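Local coordinates for protein acyl-coenzyme A oxidase 3 (Yarrowia lipolytica, PDB 5YS9) that oxidises fatty acyl-CoA esters to trans-2-enoyl-CoA with FAD as cofactor, passing the electrons to oxygen to give hydrogen peroxide in peroxisomal beta-oxidation, at residues Asn458-Leu461 / Cys462-Gly466; Val517-Gly520 / Ala521-Ala525; Gly536-Pro539 / Asp540-Phe543. All coordinates share one frame; numbering follows the deposited sequence.

Contact 1 (Asn458-Leu461 / Cys462-Gly466); sequences NNVL and CLSMG. With FAD (flavin-adenine dinucleotide), chain C.
Val460 and Leu463, one helical turn apart, meet the adenine of FAD on the same side: Val460 CG2 sits over the face of the imidazole ring, 3.5 Å from FAD N7A, and Leu463 CD1 comes in past the rim at the pyrimidine end, 3.8 Å from FAD C2A. With CG1 set opposite the backbone N (chi1 168°), Val460 turns its other branch, CG2, to the purine. Asn459 contributes its CB, 3.7 Å from the ribose oxygen O2B of FAD. Beneath these side chains runs the first part of helix 458-477, where Leu463 N bonds to Asn459 O at 3.1 Å and Leu463 CG rests on the same oxygen. Val460 O is gripped twice, by Ser464 N at 3.2 Å and by Ser464 OG at 3.0 Å, the two donors arriving from opposite faces of the carbonyl plane. Asn458 turns to helix 391-428, bonding Lys412 and Thr416. Asp457 accepts from Val460 N and is hydrogen-bonded to FAD as well, while Arg354 of the second subunit, which packs on Asn459, also bonds the cofactor. From this turn the adenine receives only hydrocarbon; further polar recognition comes from Thr163 and Ser169, and from Arg331 and Gln428 of the second subunit.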
loop_
_atom_site.group_PDB
_atom_site.type_symbol
_atom_site.label_atom_id
_atom_site.label_comp_id
_atom_site.label_asym_id
_atom_site.label_seq_id
_atom_site.Cartn_x
_atom_site.Cartn_y
_atom_site.Cartn_z
ATOM N N ASN A 458 -7.878 10.701 -7.388
ATOM C CA ASN A 458 -8.694 9.577 -7.823
ATOM C C ASN A 458 -10.142 9.636 -7.311
ATOM O O ASN A 458 -11.088 9.353 -8.084
ATOM C CB ASN A 458 -8.043 8.262 -7.415
ATOM C CG ASN A 458 -6.975 7.839 -8.377
ATOM O OD1 ASN A 458 -6.509 8.643 -9.210
ATOM N ND2 ASN A 458 -6.619 6.549 -8.322
ATOM N N ASN A 459 -10.296 10.013 -6.040
ATOM C CA ASN A 459 -11.595 10.076 -5.397
ATOM C C ASN A 459 -12.403 11.214 -5.982
ATOM O O ASN A 459 -13.608 11.052 -6.217
ATOM C CB ASN A 459 -11.485 10.201 -3.851
ATOM C CG ASN A 459 -11.109 8.879 -3.195
ATOM O OD1 ASN A 459 -11.938 7.980 -3.113
ATOM N ND2 ASN A 459 -9.852 8.733 -2.785
ATOM N N VAL A 460 -11.740 12.340 -6.254
ATOM C CA VAL A 460 -12.419 13.465 -6.867
ATOM C C VAL A 460 -12.827 13.132 -8.300
ATOM O O VAL A 460 -13.917 13.499 -8.700
ATOM C CB VAL A 460 -11.591 14.770 -6.800
ATOM C CG1 VAL A 460 -12.192 15.857 -7.692
ATOM C CG2 VAL A 460 -11.538 15.270 -5.352
ATOM N N LEU A 461 -11.981 12.451 -9.063
ATOM C CA LEU A 461 -12.383 12.017 -10.419
ATOM C C LEU A 461 -13.584 11.055 -10.389
ATOM O O LEU A 461 -14.504 11.206 -11.188
ATOM C CB LEU A 461 -11.232 11.359 -11.175
ATOM C CG LEU A 461 -10.032 12.240 -11.501
ATOM C CD1 LEU A 461 -8.895 11.398 -12.081
ATOM C CD2 LEU A 461 -10.393 13.355 -12.473
ATOM N N CYS A 462 -13.578 10.094 -9.461
ATOM C CA CYS A 462 -14.663 9.125 -9.364
ATOM C C CYS A 462 -16.009 9.784 -9.013
ATOM O O CYS A 462 -17.049 9.406 -9.566
ATOM C CB CYS A 462 -14.333 7.995 -8.368
ATOM S SG CYS A 462 -13.056 6.808 -8.903
ATOM N N LEU A 463 -15.993 10.751 -8.109
ATOM C CA LEU A 463 -17.219 11.472 -7.744
ATOM C C LEU A 463 -17.753 12.374 -8.872
ATOM O O LEU A 463 -18.957 12.513 -8.997
ATOM C CB LEU A 463 -17.037 12.295 -6.470
ATOM C CG LEU A 463 -16.732 11.509 -5.195
ATOM C CD1 LEU A 463 -16.469 12.464 -4.028
ATOM C CD2 LEU A 463 -17.811 10.513 -4.795
ATOM N N SER A 464 -16.869 12.973 -9.670
ATOM C CA SER A 464 -17.274 13.754 -10.825
ATOM C C SER A 464 -17.842 12.885 -11.878
ATOM O O SER A 464 -18.840 13.228 -12.482
ATOM C CB SER A 464 -16.110 14.475 -11.474
ATOM O OG SER A 464 -15.533 15.317 -10.538
ATOM N N MET A 465 -17.167 11.781 -12.155
ATOM C CA MET A 465 -17.646 10.943 -13.197
ATOM C C MET A 465 -18.969 10.314 -12.787
ATOM O O MET A 465 -19.821 10.181 -13.637
ATOM C CB MET A 465 -16.592 9.946 -13.680
ATOM C CG MET A 465 -17.060 8.508 -13.753
ATOM S SD MET A 465 -16.297 7.598 -15.053
ATOM C CE MET A 465 -16.383 6.009 -14.277
ATOM N N GLY A 466 -19.128 9.975 -11.500
ATOM C CA GLY A 466 -20.395 9.454 -10.920
ATOM C C GLY A 466 -21.576 10.404 -11.035
ATOM O O GLY A 466 -22.659 9.999 -11.389
HETATM P PA FAD C . -6.971 18.339 -2.467
HETATM O O1A FAD C . -7.108 19.390 -1.434
HETATM O O2A FAD C . -7.543 18.534 -3.818
HETATM O O5B FAD C . -7.674 17.057 -1.867
HETATM C C5B FAD C . -7.222 16.507 -0.641
HETATM C C4B FAD C . -8.098 15.348 -0.211
HETATM O O4B FAD C . -9.438 15.799 -0.048
HETATM C C3B FAD C . -8.123 14.278 -1.269
HETATM O O3B FAD C . -8.117 13.006 -0.653
HETATM C C2B FAD C . -9.452 14.435 -1.940
HETATM O O2B FAD C . -9.962 13.157 -2.265
HETATM C C1B FAD C . -10.322 15.106 -0.909
HETATM N N9A FAD C . -11.246 16.001 -1.631
HETATM C C8A FAD C . -10.940 17.132 -2.277
HETATM N N7A FAD C . -12.033 17.666 -2.844
HETATM C C5A FAD C . -13.062 16.868 -2.566
HETATM C C6A FAD C . -14.502 16.846 -2.860
HETATM N N6A FAD C . -15.079 17.817 -3.587
HETATM N N1A FAD C . -15.218 15.820 -2.379
HETATM C C2A FAD C . -14.659 14.845 -1.655
HETATM N N3A FAD C . -13.366 14.803 -1.353
HETATM C C4A FAD C . -12.537 15.768 -1.770
HETATM N N1 FAD C . 1.314 20.225 -9.192
HETATM C C2 FAD C . 1.775 21.026 -10.163
HETATM O O2 FAD C . 1.072 21.951 -10.561
HETATM N N3 FAD C . 2.961 20.873 -10.731
HETATM C C4 FAD C . 3.779 19.908 -10.374
HETATM O O4 FAD C . 4.872 19.799 -10.914
HETATM C C4X FAD C . 3.360 18.987 -9.319
HETATM N N5 FAD C . 4.149 18.000 -8.915
HETATM C C5X FAD C . 3.745 17.182 -7.941
HETATM C C6 FAD C . 4.599 16.182 -7.550
HETATM C C7 FAD C . 4.234 15.319 -6.555
HETATM C C7M FAD C . 5.190 14.232 -6.164
HETATM C C8 FAD C . 2.915 15.469 -5.905
HETATM C C8M FAD C . 2.489 14.532 -4.818
HETATM C C9 FAD C . 2.049 16.468 -6.301
HETATM C C9A FAD C . 2.419 17.337 -7.299
HETATM N N10 FAD C . 1.563 18.360 -7.722
HETATM C C10 FAD C . 2.036 19.208 -8.726
HETATM C "C1'" FAD C . 0.257 18.583 -7.103
HETATM C "C2'" FAD C . -0.844 17.604 -7.470
HETATM O "O2'" FAD C . -1.244 17.876 -8.803
HETATM C "C3'" FAD C . -2.009 17.807 -6.503
HETATM O "O3'" FAD C . -1.546 17.391 -5.231
HETATM C "C4'" FAD C . -3.316 17.059 -6.771
HETATM O "O4'" FAD C . -3.794 17.245 -8.096
HETATM C "C5'" FAD C . -4.417 17.584 -5.880
HETATM O "O5'" FAD C . -4.118 17.298 -4.533
HETATM P P FAD C . -4.276 18.381 -3.390
HETATM O O1P FAD C . -3.040 18.326 -2.581
HETATM O O2P FAD C . -4.722 19.655 -4.004
HETATM O O3P FAD C . -5.465 17.796 -2.521
#

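Contact 2 (Val517-Gly520 / Ala521-Ala525); sequences VANG and AIQRA
Asn519 and Gln523 lie one turn apart on helix 507-534, their side chains packed together with Asn519 CG 3.7 Å from Gln523 CG and their amide planes 59° apart. Gln523 folds back at chi2 (-69°), which keeps its amide close to that of Asn519; its OE1 accepts from Arg477 NH2 at the end of helix 458-477. Main-chain donors are served in the regular alpha-helical pattern: Ala521 N bonds Val517 O, Ile522 N bonds Ala518 O at 3.0 Å, and Gln523 N reaches Asn519 O at 2.8 Å with a nearly straight N-H angle of 172°. Arg524 N completes the series on Gly520 O, 3.1 Å away. This helix belongs to the C-terminal helical part of the acyl-CoA oxidase fold, and here it packs against helices 458-477, 547-573 and 598-604. Ile522 turns to the first of these, touching Leu469 and Cys473, and its CG1 lies 3.3 Å from Ala518 O. The guanidinium of Arg524 bends back over Gly520, which has no side chain, so that Gly520 O lies over one face with NH1 3.2 Å away, a contact too poorly angled to count as a hydrogen bond. NH1 instead makes a salt bridge to Glu604 OE2, and Arg603 NE lies close to Arg524 NH2, a nearness of like charges that the bridge may offset on the Arg524 side.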
loop_
_atom_site.group_PDB
_atom_site.type_symbol
_atom_site.label_atom_id
_atom_site.label_comp_id
_atom_site.label_asym_id
_atom_site.label_seq_id
_atom_site.Cartn_x
_atom_site.Cartn_y
_atom_site.Cartn_z
ATOM N N VAL A 517 -25.714 -4.599 -13.986
ATOM C CA VAL A 517 -25.438 -4.020 -12.675
ATOM C C VAL A 517 -25.018 -2.524 -12.779
ATOM O O VAL A 517 -25.371 -1.749 -11.911
ATOM C CB VAL A 517 -24.432 -4.886 -11.852
ATOM C CG1 VAL A 517 -25.001 -6.295 -11.655
ATOM C CG2 VAL A 517 -23.049 -4.946 -12.508
ATOM N N ALA A 518 -24.310 -2.138 -13.847
ATOM C CA ALA A 518 -23.984 -0.732 -14.116
ATOM C C ALA A 518 -25.233 0.078 -14.340
ATOM O O ALA A 518 -25.462 1.081 -13.664
ATOM C CB ALA A 518 -23.084 -0.606 -15.341
ATOM N N ASN A 519 -26.060 -0.388 -15.272
ATOM C CA ASN A 519 -27.333 0.269 -15.549
ATOM C C ASN A 519 -28.233 0.346 -14.311
ATOM O O ASN A 519 -28.793 1.401 -13.991
ATOM C CB ASN A 519 -28.032 -0.419 -16.707
ATOM C CG ASN A 519 -29.391 0.175 -16.973
ATOM O OD1 ASN A 519 -30.372 -0.433 -16.589
ATOM N ND2 ASN A 519 -29.457 1.401 -17.533
ATOM N N GLY A 520 -28.313 -0.747 -13.570
ATOM C CA GLY A 520 -29.115 -0.798 -12.360
ATOM C C GLY A 520 -28.737 0.291 -11.417
ATOM O O GLY A 520 -29.559 1.091 -11.030
ATOM N N ALA A 521 -27.465 0.354 -11.092
ATOM C CA ALA A 521 -26.994 1.296 -10.112
ATOM C C ALA A 521 -27.234 2.736 -10.578
ATOM O O ALA A 521 -27.690 3.571 -9.798
ATOM C CB ALA A 521 -25.519 1.049 -9.847
ATOM N N ILE A 522 -26.955 3.008 -11.850
ATOM C CA ILE A 522 -27.126 4.363 -12.409
ATOM C C ILE A 522 -28.599 4.805 -12.537
ATOM O O ILE A 522 -28.941 5.949 -12.200
ATOM C CB ILE A 522 -26.444 4.481 -13.791
ATOM C CG1 ILE A 522 -24.941 4.344 -13.619
ATOM C CG2 ILE A 522 -26.802 5.813 -14.494
ATOM C CD1 ILE A 522 -24.185 4.072 -14.897
ATOM N N GLN A 523 -29.463 3.927 -13.044
ATOM C CA GLN A 523 -30.904 4.266 -13.108
ATOM C C GLN A 523 -31.483 4.537 -11.704
ATOM O O GLN A 523 -32.246 5.507 -11.534
ATOM C CB GLN A 523 -31.730 3.188 -13.819
ATOM C CG GLN A 523 -31.331 2.851 -15.272
ATOM C CD GLN A 523 -31.600 3.934 -16.292
ATOM O OE1 GLN A 523 -32.286 4.899 -16.005
ATOM N NE2 GLN A 523 -31.055 3.771 -17.499
ATOM N N ARG A 524 -31.117 3.734 -10.703
ATOM C CA ARG A 524 -31.692 3.925 -9.342
ATOM C C ARG A 524 -31.167 5.221 -8.722
ATOM O O ARG A 524 -31.933 6.010 -8.151
ATOM C CB ARG A 524 -31.462 2.709 -8.421
ATOM C CG ARG A 524 -32.566 1.644 -8.576
ATOM C CD ARG A 524 -32.250 0.273 -7.966
ATOM N NE ARG A 524 -31.004 0.311 -7.194
ATOM C CZ ARG A 524 -29.845 -0.274 -7.523
ATOM N NH1 ARG A 524 -29.714 -1.052 -8.592
ATOM N NH2 ARG A 524 -28.795 -0.090 -6.735
ATOM N N ALA A 525 -29.875 5.458 -8.900
ATOM C CA ALA A 525 -29.253 6.714 -8.458
ATOM C C ALA A 525 -29.857 7.925 -9.168
ATOM O O ALA A 525 -30.066 8.948 -8.548
ATOM C CB ALA A 525 -27.731 6.686 -8.654
#

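Contact 3 (Gly536-Pro539 / Asp540-Phe543); sequences GLSP and DQAF
Leu537 and Ser538 run extended out of the Schellman motif that ends helix 507-534 at Gly536, and the chain then coils into helix 539-545, with Ala542 N bonded to Ser538 O and Phe543 N to Pro539 O. Ser538 is the N-cap and forms a capping box with Gln541. Its OG, held between the backbone N and the carbonyl carbon (chi1 66°), accepts from Gln541 N at 3.2 Å. In return Gln541 stretches its side chain back, and OE1 takes the Ser538 N-H at 3.1 Å along an almost straight line (176°), though the donor stands somewhat tilted from the amide plane. Ser538 OG adds a weak bond to Gln541 OE1 at 3.3 Å, so that oxygen is met by both donors of the cap residue. Leu537 lies across the Gln541 chain, CD2 3.8 Å from Gln541 CB, and its CB is 4.4 Å from Ala542 CB, the pairing of a hydrophobic staple beside the box. Pro539 O lies obliquely to the Phe543 ring, 3.1 Å from its CD2. Asp540 packs on Thr336 of the second subunit. The turn fills the corner between two longer helices: Ala542 touches Phe529 and Thr533 of helix 507-534, and Phe543 stacks on Phe529 while packing on Arg467, Ile470 and Gln471 of helix 458-477.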
loop_
_atom_site.group_PDB
_atom_site.type_symbol
_atom_site.label_atom_id
_atom_site.label_comp_id
_atom_site.label_asym_id
_atom_site.label_seq_id
_atom_site.Cartn_x
_atom_site.Cartn_y
_atom_site.Cartn_z
ATOM N N GLY A 536 -37.095 19.267 -3.388
ATOM C CA GLY A 536 -36.594 20.602 -3.147
ATOM C C GLY A 536 -35.115 20.842 -2.946
ATOM O O GLY A 536 -34.712 21.989 -2.807
ATOM N N LEU A 537 -34.301 19.797 -2.964
ATOM C CA LEU A 537 -32.858 19.978 -2.956
ATOM C C LEU A 537 -32.381 20.560 -4.273
ATOM O O LEU A 537 -32.970 20.313 -5.306
ATOM C CB LEU A 537 -32.143 18.659 -2.709
ATOM C CG LEU A 537 -32.250 18.060 -1.313
ATOM C CD1 LEU A 537 -31.548 16.719 -1.276
ATOM C CD2 LEU A 537 -31.658 19.002 -0.285
ATOM N N SER A 538 -31.304 21.325 -4.222
ATOM C CA SER A 538 -30.665 21.878 -5.401
ATOM C C SER A 538 -29.932 20.763 -6.095
ATOM O O SER A 538 -29.807 19.701 -5.541
ATOM C CB SER A 538 -29.671 22.945 -4.988
ATOM O OG SER A 538 -28.611 22.383 -4.254
ATOM N N PRO A 539 -29.486 20.947 -7.324
ATOM C CA PRO A 539 -28.746 19.827 -7.930
ATOM C C PRO A 539 -27.508 19.422 -7.108
ATOM O O PRO A 539 -27.303 18.237 -6.813
ATOM C CB PRO A 539 -28.393 20.364 -9.326
ATOM C CG PRO A 539 -29.588 21.208 -9.630
ATOM C CD PRO A 539 -29.833 21.954 -8.339
ATOM N N ASP A 540 -26.743 20.415 -6.685
ATOM C CA ASP A 540 -25.589 20.174 -5.836
ATOM C C ASP A 540 -25.867 19.412 -4.538
ATOM O O ASP A 540 -25.110 18.518 -4.208
ATOM C CB ASP A 540 -24.902 21.497 -5.526
ATOM C CG ASP A 540 -24.253 22.099 -6.742
ATOM O OD1 ASP A 540 -23.882 21.329 -7.662
ATOM O OD2 ASP A 540 -24.114 23.344 -6.764
ATOM N N GLN A 541 -26.930 19.749 -3.814
ATOM C CA GLN A 541 -27.211 19.104 -2.523
ATOM C C GLN A 541 -27.647 17.651 -2.680
ATOM O O GLN A 541 -27.408 16.797 -1.803
ATOM C CB GLN A 541 -28.293 19.860 -1.764
ATOM C CG GLN A 541 -27.880 21.229 -1.245
ATOM C CD GLN A 541 -29.079 22.093 -0.828
ATOM O OE1 GLN A 541 -30.201 21.942 -1.353
ATOM N NE2 GLN A 541 -28.843 23.012 0.117
ATOM N N ALA A 542 -28.320 17.390 -3.795
ATOM C CA ALA A 542 -28.751 16.048 -4.154
ATOM C C ALA A 542 -27.557 15.140 -4.461
ATOM O O ALA A 542 -27.493 14.028 -3.948
ATOM C CB ALA A 542 -29.697 16.121 -5.347
ATOM N N PHE A 543 -26.620 15.613 -5.290
ATOM C CA PHE A 543 -25.393 14.865 -5.571
ATOM C C PHE A 543 -24.584 14.542 -4.283
ATOM O O PHE A 543 -24.074 13.415 -4.125
ATOM C CB PHE A 543 -24.522 15.629 -6.578
ATOM C CG PHE A 543 -25.091 15.674 -7.955
ATOM C CD1 PHE A 543 -25.497 14.501 -8.606
ATOM C CD2 PHE A 543 -25.204 16.891 -8.647
ATOM C CE1 PHE A 543 -26.015 14.551 -9.903
ATOM C CE2 PHE A 543 -25.715 16.943 -9.952
ATOM C CZ PHE A 543 -26.117 15.771 -10.572
#

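Overall arrangement
The three contacts follow one another along the chain in series, none nested in or crossing another. Each is local, contacts 1 and 2 lying along single helices and contact 3 joining a loop to the first turn of helix 539-545, and none closes a long loop. Contact 1 starts helix 458-477 at the FAD site. After the segment linking it to helix 507-534 comes contact 2, midway along that helix, and contact 3 then turns the chain into helix 539-545. Their centres lie about 17 to 19 Å apart and their atoms do not touch, yet helix 458-477 joins them, Ile470 being reached from both later contacts. Arg550 of helix 547-573 bonds Leu463 O and, weakly, Phe543 O.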